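Side-chain contacts in uncharacterized conserved protein with double-stranded beta-helix domain (Klebsiella pneumoniae subsp. pneumoniae MGH 78578, PDB 3H8U), which is of unknown function but belongs to the cupin family, folds as a double-stranded beta-helix and probably binds a metal ion: residues Ala71-His74 against Val80-Leu83; Tyr20-Pro23 against Pro28-Ser31; Ser31-Leu34 against Val40-Val43. One frame throughout, in Å; residues are numbered along the deposited sequence. Where two conformers were deposited one is given.

Contact 1: Ala71-His74 against Val80-Leu83; sequences AEYH and VTHL
Four backbone hydrogen bonds tie A71 to L83 and Y73 to T81, the hydrogen-bonded pairs of an antiparallel hairpin. A71 N reaches L83 O and L83 N returns to A71 O; Y73 N donates to T81 O at 2.7 Å, and T81 N to Y73 O. Two side chains add weak bonds to the same carbonyls. H82 ND1 lies 3.2 Å from A71 O with an N-H...O angle of 134°, and T81 OG1 is 3.5 Å from Y73 O. The hairpin of strands 70-74 and 80-84 is part of the cupin barrel, with 80-84 one of the two outermost strands of its sheet within the chain. Apolar contacts split between the two faces. On the side of A71, Y73, T81 and L83, Y73 CD1 meets L83 CD1 at 3.9 Å, the ring swung there by CG standing opposite the backbone N (chi1 -176°), while T81 OG1 sits at the ring edge, 3.7 Å from Y73 CD2. An aromatic and a leucine suit this side, where W64 meets the Y73 ring edge-to-face and I14 of the second subunit packs on Y73, T81 and L83. On the side of E72, H74, V80 and H82, E72 CB lies against V80 CG1, 3.5 Å away, and H74 ND1 hydrogen-bonds S54 OG.

Contact 2: Tyr20-Pro23 against Pro28-Ser31; sequences YVRP and PIRS
S31 OG donates a hydrogen bond to Y20 O, 2.5 Å away, approaching in the carbonyl plane on a lone pair. The hydroxyl is carried there by a first torsion of -179°, which turns OG opposite the serine's own N. This is the close-packed end of the contact: S31 is buried, OG lies at the edge of the Y20 ring and 3.8 Å from Y20 CB, and the aliphatic CG of R22 comes within 3.7 Å of the same OG. Serine fits because it is small enough to enter and still supplies a donor for a backbone carbonyl. Toward I29 the packing thins out into solvent. I29 CD1 makes a sparse apolar contact with R22 CB at 3.9 Å, between two exposed residues, and the same methyl also lies 3.5 Å from R22 O. A water bridges the segments here, lying by R22 O and accepting from I29 N at 3.0 Å. The R22 chain bends at chi2 (-66°), bringing its guanidinium back over its own segment, where NH1 donates to V21 O from above the carbonyl plane and also to E19 O. Both segments lie in the connection between helix 17-20 and strand 31-35, with V21 and R30 resting on strand 40-46.

Contact 3: Ser31-Leu34 against Val40-Val43; sequences SVVL and VVVV
V33 and V43 bring their methyls together across the hairpin, CG2 to CG2 at 3.7 Å, and V33 CB lies 4.0 Å from V41 CG1. A thinner contact falls on the other face, where V32 CG2 is 4.2 Å from V42 CG2. V33 and V43 each have CG1 opposite the backbone N, which leaves CG2 beside that N to make the contact. Beta-branched residues suit the extended backbone of V32 and V40-V43, and their short apolar branches pack across the strands. In the backbone, one carbonyl receives two donors: V41 O takes V33 N at 2.8 Å and L34 N at 3.3 Å. This is a classic beta bulge, V33 and L34 together facing V41, and it shifts the antiparallel register by one residue in the hairpin of strands 31-35 and 40-46, at the edge of one cupin sheet. The chain turns a corner at V33, whose psi of -52° departs from the extended form. V41 N closes the bulge on L34 O; beyond it V43 N donates to S31 O at 2.9 Å, with a weak return bond from S31 N to V43 O. On the other edge of strand 40-46, V40 and V42 bond through their backbones to V113 and S111 of strand 107-114. Y20 packs on V33 and V43, as does I88 of the second subunit, whose I90 and T63 meet L34 and V41.

Contacts 2 and 3 form one continuous region, their centres 9 Å apart and S31 common to both: its side chain serves contact 2 while its backbone pairs in contact 3. Further packing joins them, with V21 CG2 3.7 Å from V43 CG1 and R30 CG 3.8 Å from V42 CG1. Contact 1 lies apart, its centre 20 Å from that of contact 2 and 22 Å from that of contact 3, in the other sheet of the cupin fold. Contacts 1 and 3 sit on opposite sides of the chain's centre, yet each touches the second subunit, so both hairpins take part in the dimer; contact 2 touches no other chain.

Contact 1: Ala71-His74 against Val80-Leu83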
ATOM      1  N   ALA A  71      13.490   6.997  -6.785  1.00 31.72           N
ATOM      2  CA  ALA A  71      12.920   8.037  -7.622  1.00 31.44           C
ATOM      3  C   ALA A  71      13.059   9.401  -6.973  1.00 31.10           C
ATOM      4  O   ALA A  71      13.247   9.510  -5.759  1.00 30.31           O
ATOM      5  CB  ALA A  71      11.447   7.761  -7.909  1.00 30.74           C
ATOM      6  N   GLU A  72      12.983  10.419  -7.822  1.00 30.37           N
ATOM      7  CA  GLU A  72      12.785  11.798  -7.405  1.00 31.44           C
ATOM      8  C   GLU A  72      11.295  12.007  -7.323  1.00 31.55           C
ATOM      9  O   GLU A  72      10.635  11.937  -8.337  1.00 32.80           O
ATOM     10  CB  GLU A  72      13.212  12.750  -8.484  1.00 32.31           C
ATOM     11  CG  GLU A  72      14.625  12.886  -8.806  1.00 35.50           C
ATOM     12  CD  GLU A  72      14.792  13.788 -10.063  1.00 41.43           C
ATOM     13  OE1 GLU A  72      13.841  14.536 -10.511  1.00 44.72           O
ATOM     14  OE2 GLU A  72      15.879  13.713 -10.622  1.00 46.08           O
ATOM     15  N   TYR A  73      10.779  12.284  -6.133  1.00 30.62           N
ATOM     16  CA  TYR A  73       9.346  12.488  -5.934  1.00 30.42           C
ATOM     17  C   TYR A  73       9.090  13.989  -6.066  1.00 30.75           C
ATOM     18  O   TYR A  73       9.640  14.766  -5.307  1.00 30.53           O
ATOM     19  CB  TYR A  73       8.983  11.992  -4.536  1.00 30.12           C
ATOM     20  CG  TYR A  73       7.518  12.047  -4.200  1.00 29.66           C
ATOM     21  CD1 TYR A  73       6.601  11.236  -4.852  1.00 28.15           C
ATOM     22  CD2 TYR A  73       7.043  12.908  -3.191  1.00 29.68           C
ATOM     23  CE1 TYR A  73       5.227  11.250  -4.487  1.00 29.77           C
ATOM     24  CE2 TYR A  73       5.706  12.925  -2.853  1.00 30.47           C
ATOM     25  CZ  TYR A  73       4.805  12.109  -3.491  1.00 29.59           C
ATOM     26  OH  TYR A  73       3.463  12.176  -3.122  1.00 30.74           O
ATOM     27  N   HIS A  74       8.356  14.396  -7.096  1.00 30.51           N
ATOM     28  CA  HIS A  74       8.000  15.813  -7.287  1.00 30.84           C
ATOM     29  C   HIS A  74       6.785  16.184  -6.440  1.00 30.13           C
ATOM     30  O   HIS A  74       5.750  15.541  -6.518  1.00 29.32           O
ATOM     31  CB  HIS A  74       7.669  16.098  -8.754  1.00 30.92           C
ATOM     32  CG  HIS A  74       7.402  17.555  -9.047  1.00 32.88           C
ATOM     33  ND1 HIS A  74       6.436  17.965  -9.944  1.00 35.36           N
ATOM     34  CD2 HIS A  74       7.969  18.693  -8.561  1.00 31.98           C
ATOM     35  CE1 HIS A  74       6.426  19.284 -10.003  1.00 34.81           C
ATOM     36  NE2 HIS A  74       7.325  19.749  -9.152  1.00 32.43           N
ATOM     37  N   VAL A  80      11.571  18.633  -5.014  1.00 29.65           N
ATOM     38  CA  VAL A  80      11.857  17.253  -5.251  1.00 30.17           C
ATOM     39  C   VAL A  80      12.481  16.648  -4.013  1.00 30.63           C
ATOM     40  O   VAL A  80      13.415  17.215  -3.421  1.00 29.07           O
ATOM     41  CB  VAL A  80      12.772  17.103  -6.468  1.00 30.59           C
ATOM     42  CG1 VAL A  80      13.194  15.693  -6.661  1.00 32.55           C
ATOM     43  CG2 VAL A  80      12.056  17.647  -7.720  1.00 33.21           C
ATOM     44  N   THR A  81      11.946  15.494  -3.640  1.00 30.20           N
ATOM     45  CA  THR A  81      12.488  14.712  -2.557  1.00 31.29           C
ATOM     46  C   THR A  81      12.834  13.303  -3.076  1.00 31.95           C
ATOM     47  O   THR A  81      12.437  12.919  -4.164  1.00 32.84           O
ATOM     48  CB  THR A  81      11.510  14.641  -1.400  1.00 30.47           C
ATOM     49  OG1 THR A  81      10.235  14.270  -1.896  1.00 32.46           O
ATOM     50  CG2 THR A  81      11.405  15.965  -0.699  1.00 31.11           C
ATOM     51  N   HIS A  82      13.594  12.554  -2.295  1.00 32.99           N
ATOM     52  CA  HIS A  82      14.131  11.294  -2.768  1.00 33.95           C
ATOM     53  C   HIS A  82      13.382  10.108  -2.162  1.00 33.03           C
ATOM     54  O   HIS A  82      13.240  10.012  -0.950  1.00 33.75           O
ATOM     55  CB  HIS A  82      15.612  11.194  -2.437  1.00 34.79           C
ATOM     56  CG  HIS A  82      16.234   9.918  -2.897  1.00 40.32           C
ATOM     57  ND1 HIS A  82      16.033   9.410  -4.160  1.00 44.32           N
ATOM     58  CD2 HIS A  82      17.037   9.029  -2.257  1.00 44.87           C
ATOM     59  CE1 HIS A  82      16.663   8.258  -4.277  1.00 43.53           C
ATOM     60  NE2 HIS A  82      17.294   8.010  -3.143  1.00 45.35           N
ATOM     61  N   LEU A  83      12.927   9.220  -3.024  1.00 33.02           N
ATOM     62  CA  LEU A  83      12.180   7.991  -2.657  1.00 33.75           C
ATOM     63  C   LEU A  83      13.051   6.766  -2.862  1.00 33.63           C
ATOM     64  O   LEU A  83      13.752   6.659  -3.872  1.00 32.68           O
ATOM     65  CB  LEU A  83      10.961   7.830  -3.548  1.00 34.98           C
ATOM     66  CG  LEU A  83       9.610   8.341  -3.103  1.00 35.92           C
ATOM     67  CD1 LEU A  83       8.579   7.950  -4.151  1.00 36.77           C
ATOM     68  CD2 LEU A  83       9.228   7.764  -1.743  1.00 37.01           C
TER

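Contact 2: Tyr20-Pro23 against Pro28-Ser31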
ATOM      1  N   TYR A  20       1.218  -7.966 -12.025  1.00 28.72           N
ATOM      2  CA  TYR A  20       0.562  -6.736 -12.495  1.00 29.33           C
ATOM      3  C   TYR A  20       1.542  -5.689 -13.052  1.00 28.97           C
ATOM      4  O   TYR A  20       1.136  -4.668 -13.605  1.00 29.69           O
ATOM      5  CB  TYR A  20      -0.262  -6.139 -11.350  1.00 29.61           C
ATOM      6  CG  TYR A  20      -1.538  -6.918 -11.111  1.00 29.47           C
ATOM      7  CD1 TYR A  20      -1.516  -8.103 -10.359  1.00 31.45           C
ATOM      8  CD2 TYR A  20      -2.734  -6.523 -11.670  1.00 30.33           C
ATOM      9  CE1 TYR A  20      -2.650  -8.859 -10.178  1.00 30.36           C
ATOM     10  CE2 TYR A  20      -3.889  -7.284 -11.482  1.00 32.77           C
ATOM     11  CZ  TYR A  20      -3.823  -8.442 -10.732  1.00 30.45           C
ATOM     12  OH  TYR A  20      -4.942  -9.172 -10.499  1.00 31.16           O
ATOM     13  N   VAL A  21       2.826  -5.916 -12.872  1.00 28.95           N
ATOM     14  CA  VAL A  21       3.834  -5.057 -13.475  1.00 28.52           C
ATOM     15  C   VAL A  21       3.722  -5.105 -15.007  1.00 28.60           C
ATOM     16  O   VAL A  21       3.756  -6.178 -15.643  1.00 28.09           O
ATOM     17  CB  VAL A  21       5.278  -5.406 -12.931  1.00 28.36           C
ATOM     18  CG1 VAL A  21       6.331  -4.836 -13.794  1.00 29.37           C
ATOM     19  CG2 VAL A  21       5.472  -4.871 -11.514  1.00 26.81           C
ATOM     20  N   ARG A  22       3.614  -3.920 -15.605  1.00 28.79           N
ATOM     21  CA  ARG A  22       3.503  -3.743 -17.050  1.00 28.22           C
ATOM     22  C   ARG A  22       4.561  -2.721 -17.540  1.00 28.71           C
ATOM     23  O   ARG A  22       4.253  -1.540 -17.681  1.00 28.72           O
ATOM     24  CB  ARG A  22       2.092  -3.251 -17.399  1.00 28.07           C
ATOM     25  CG  ARG A  22       0.998  -4.294 -17.077  1.00 27.90           C
ATOM     26  CD  ARG A  22       1.107  -5.540 -17.952  1.00 27.92           C
ATOM     27  NE  ARG A  22       0.041  -6.508 -17.628  1.00 27.58           N
ATOM     28  CZ  ARG A  22       0.127  -7.436 -16.677  1.00 28.66           C
ATOM     29  NH1 ARG A  22       1.252  -7.628 -16.004  1.00 27.62           N
ATOM     30  NH2 ARG A  22      -0.909  -8.224 -16.426  1.00 27.73           N
ATOM     31  N   PRO A  23       5.812  -3.175 -17.741  1.00 28.20           N
ATOM     32  CA  PRO A  23       6.881  -2.280 -18.195  1.00 28.49           C
ATOM     33  C   PRO A  23       6.514  -1.763 -19.552  1.00 29.19           C
ATOM     34  O   PRO A  23       5.928  -2.508 -20.364  1.00 28.75           O
ATOM     35  CB  PRO A  23       8.115  -3.190 -18.295  1.00 28.10           C
ATOM     36  CG  PRO A  23       7.777  -4.383 -17.468  1.00 28.94           C
ATOM     37  CD  PRO A  23       6.290  -4.555 -17.569  1.00 28.75           C
ATOM     38  N   PRO A  28       4.412   5.359 -18.685  1.00 31.07           N
ATOM     39  CA  PRO A  28       4.073   4.234 -17.794  1.00 30.36           C
ATOM     40  C   PRO A  28       2.617   3.828 -17.859  1.00 29.90           C
ATOM     41  O   PRO A  28       1.752   4.691 -18.021  1.00 29.78           O
ATOM     42  CB  PRO A  28       4.416   4.768 -16.401  1.00 30.11           C
ATOM     43  CG  PRO A  28       5.513   5.721 -16.643  1.00 31.34           C
ATOM     44  CD  PRO A  28       5.223   6.376 -17.995  1.00 30.95           C
ATOM     45  N   ILE A  29       2.360   2.525 -17.734  1.00 29.15           N
ATOM     46  CA  ILE A  29       1.015   1.949 -17.812  1.00 29.42           C
ATOM     47  C   ILE A  29       0.337   1.896 -16.438  1.00 29.04           C
ATOM     48  O   ILE A  29       0.924   1.428 -15.461  1.00 29.07           O
ATOM     49  CB  ILE A  29       1.066   0.504 -18.386  1.00 28.96           C
ATOM     50  CG1 ILE A  29       1.547   0.571 -19.835  1.00 31.04           C
ATOM     51  CG2 ILE A  29      -0.333  -0.203 -18.250  1.00 30.06           C
ATOM     52  CD1 ILE A  29       2.089  -0.742 -20.378  1.00 32.54           C
ATOM     53  N   ARG A  30      -0.899   2.380 -16.376  1.00 27.95           N
ATOM     54  CA  ARG A  30      -1.665   2.305 -15.151  1.00 28.84           C
ATOM     55  C   ARG A  30      -2.237   0.888 -15.010  1.00 28.78           C
ATOM     56  O   ARG A  30      -3.328   0.583 -15.551  1.00 29.98           O
ATOM     57  CB  ARG A  30      -2.775   3.351 -15.197  1.00 28.41           C
ATOM     58  CG  ARG A  30      -3.629   3.423 -13.957  1.00 29.44           C
ATOM     59  CD  ARG A  30      -4.678   4.491 -14.111  1.00 31.45           C
ATOM     60  NE  ARG A  30      -5.551   4.620 -12.933  1.00 32.52           N
ATOM     61  CZ  ARG A  30      -6.787   4.137 -12.840  1.00 31.78           C
ATOM     62  NH1 ARG A  30      -7.340   3.487 -13.853  1.00 33.03           N
ATOM     63  NH2 ARG A  30      -7.490   4.321 -11.736  1.00 31.68           N
ATOM     64  N   SER A  31      -1.529   0.025 -14.303  1.00 28.49           N
ATOM     65  CA  SER A  31      -1.947  -1.364 -14.224  1.00 28.35           C
ATOM     66  C   SER A  31      -2.852  -1.545 -12.990  1.00 27.89           C
ATOM     67  O   SER A  31      -2.384  -1.637 -11.858  1.00 27.35           O
ATOM     68  CB  SER A  31      -0.736  -2.328 -14.214  1.00 27.57           C
ATOM     69  OG  SER A  31      -1.156  -3.709 -14.153  1.00 29.54           O
TER
HETATM   70  O   HOH W   1       4.873   1.013 -17.352  1.00 18.69           O

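Contact 3: Ser31-Leu34 against Val40-Val43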
ATOM      1  N   SER A  31      -1.529   0.025 -14.303  1.00 28.49           N
ATOM      2  CA  SER A  31      -1.947  -1.364 -14.224  1.00 28.35           C
ATOM      3  C   SER A  31      -2.852  -1.545 -12.990  1.00 27.89           C
ATOM      4  O   SER A  31      -2.384  -1.637 -11.858  1.00 27.35           O
ATOM      5  CB  SER A  31      -0.736  -2.328 -14.214  1.00 27.57           C
ATOM      6  OG  SER A  31      -1.156  -3.709 -14.153  1.00 29.54           O
ATOM      7  N   VAL A  32      -4.164  -1.616 -13.210  1.00 28.61           N
ATOM      8  CA  VAL A  32      -5.108  -1.692 -12.103  1.00 29.04           C
ATOM      9  C   VAL A  32      -5.198  -3.065 -11.473  1.00 28.63           C
ATOM     10  O   VAL A  32      -5.458  -4.071 -12.151  1.00 28.35           O
ATOM     11  CB  VAL A  32      -6.520  -1.267 -12.561  1.00 29.92           C
ATOM     12  CG1 VAL A  32      -7.519  -1.396 -11.421  1.00 31.02           C
ATOM     13  CG2 VAL A  32      -6.492   0.170 -13.084  1.00 30.93           C
ATOM     14  N   VAL A  33      -5.052  -3.104 -10.159  1.00 28.45           N
ATOM     15  CA  VAL A  33      -5.169  -4.350  -9.417  1.00 29.94           C
ATOM     16  C   VAL A  33      -6.631  -4.522  -9.024  1.00 29.82           C
ATOM     17  O   VAL A  33      -7.244  -5.549  -9.308  1.00 29.88           O
ATOM     18  CB  VAL A  33      -4.286  -4.338  -8.172  1.00 30.18           C
ATOM     19  CG1 VAL A  33      -4.541  -5.597  -7.285  1.00 31.84           C
ATOM     20  CG2 VAL A  33      -2.831  -4.224  -8.592  1.00 30.82           C
ATOM     21  N   LEU A  34      -7.197  -3.491  -8.409  1.00 30.09           N
ATOM     22  CA  LEU A  34      -8.588  -3.551  -7.990  1.00 29.29           C
ATOM     23  C   LEU A  34      -9.151  -2.150  -7.792  1.00 29.29           C
ATOM     24  O   LEU A  34      -8.524  -1.306  -7.132  1.00 29.69           O
ATOM     25  CB  LEU A  34      -8.695  -4.335  -6.682  1.00 29.10           C
ATOM     26  CG  LEU A  34     -10.129  -4.756  -6.285  1.00 29.55           C
ATOM     27  CD1 LEU A  34     -10.564  -5.910  -7.155  1.00 32.27           C
ATOM     28  CD2 LEU A  34     -10.272  -5.082  -4.802  1.00 30.65           C
ATOM     29  N   VAL A  40      -8.816   2.736  -5.263  1.00 28.66           N
ATOM     30  CA  VAL A  40      -8.289   2.156  -6.490  0.50 28.67           C
ATOM     31  C   VAL A  40      -6.813   1.813  -6.222  1.00 28.74           C
ATOM     32  O   VAL A  40      -6.050   2.663  -5.755  1.00 29.24           O
ATOM     33  CB  VAL A  40      -8.457   3.127  -7.677  0.50 28.75           C
ATOM     34  CG1 VAL A  40      -7.737   2.611  -8.912  0.50 29.66           C
ATOM     35  CG2 VAL A  40      -9.936   3.348  -7.997  0.50 29.36           C
ATOM     36  N   VAL A  41      -6.437   0.569  -6.481  1.00 29.45           N
ATOM     37  CA  VAL A  41      -5.112   0.063  -6.191  1.00 29.85           C
ATOM     38  C   VAL A  41      -4.476  -0.224  -7.547  1.00 29.91           C
ATOM     39  O   VAL A  41      -5.067  -0.980  -8.377  1.00 29.85           O
ATOM     40  CB  VAL A  41      -5.184  -1.242  -5.340  1.00 30.17           C
ATOM     41  CG1 VAL A  41      -3.782  -1.836  -5.109  1.00 30.60           C
ATOM     42  CG2 VAL A  41      -5.890  -0.992  -4.008  1.00 30.09           C
ATOM     43  N   VAL A  42      -3.307   0.396  -7.781  1.00 29.86           N
ATOM     44  CA  VAL A  42      -2.599   0.368  -9.067  1.00 29.62           C
ATOM     45  C   VAL A  42      -1.116   0.011  -8.822  1.00 29.89           C
ATOM     46  O   VAL A  42      -0.524   0.422  -7.827  1.00 30.99           O
ATOM     47  CB  VAL A  42      -2.689   1.759  -9.792  1.00 30.65           C
ATOM     48  CG1 VAL A  42      -1.828   1.815 -11.047  1.00 31.10           C
ATOM     49  CG2 VAL A  42      -4.146   2.075 -10.115  1.00 32.79           C
ATOM     50  N   VAL A  43      -0.563  -0.791  -9.710  1.00 29.52           N
ATOM     51  CA  VAL A  43       0.874  -1.080  -9.728  1.00 29.80           C
ATOM     52  C   VAL A  43       1.485  -0.251 -10.863  1.00 29.71           C
ATOM     53  O   VAL A  43       1.093  -0.390 -12.040  1.00 29.88           O
ATOM     54  CB  VAL A  43       1.142  -2.581  -9.920  1.00 29.82           C
ATOM     55  CG1 VAL A  43       2.604  -2.818 -10.297  1.00 29.20           C
ATOM     56  CG2 VAL A  43       0.779  -3.334  -8.650  1.00 31.94           C
TER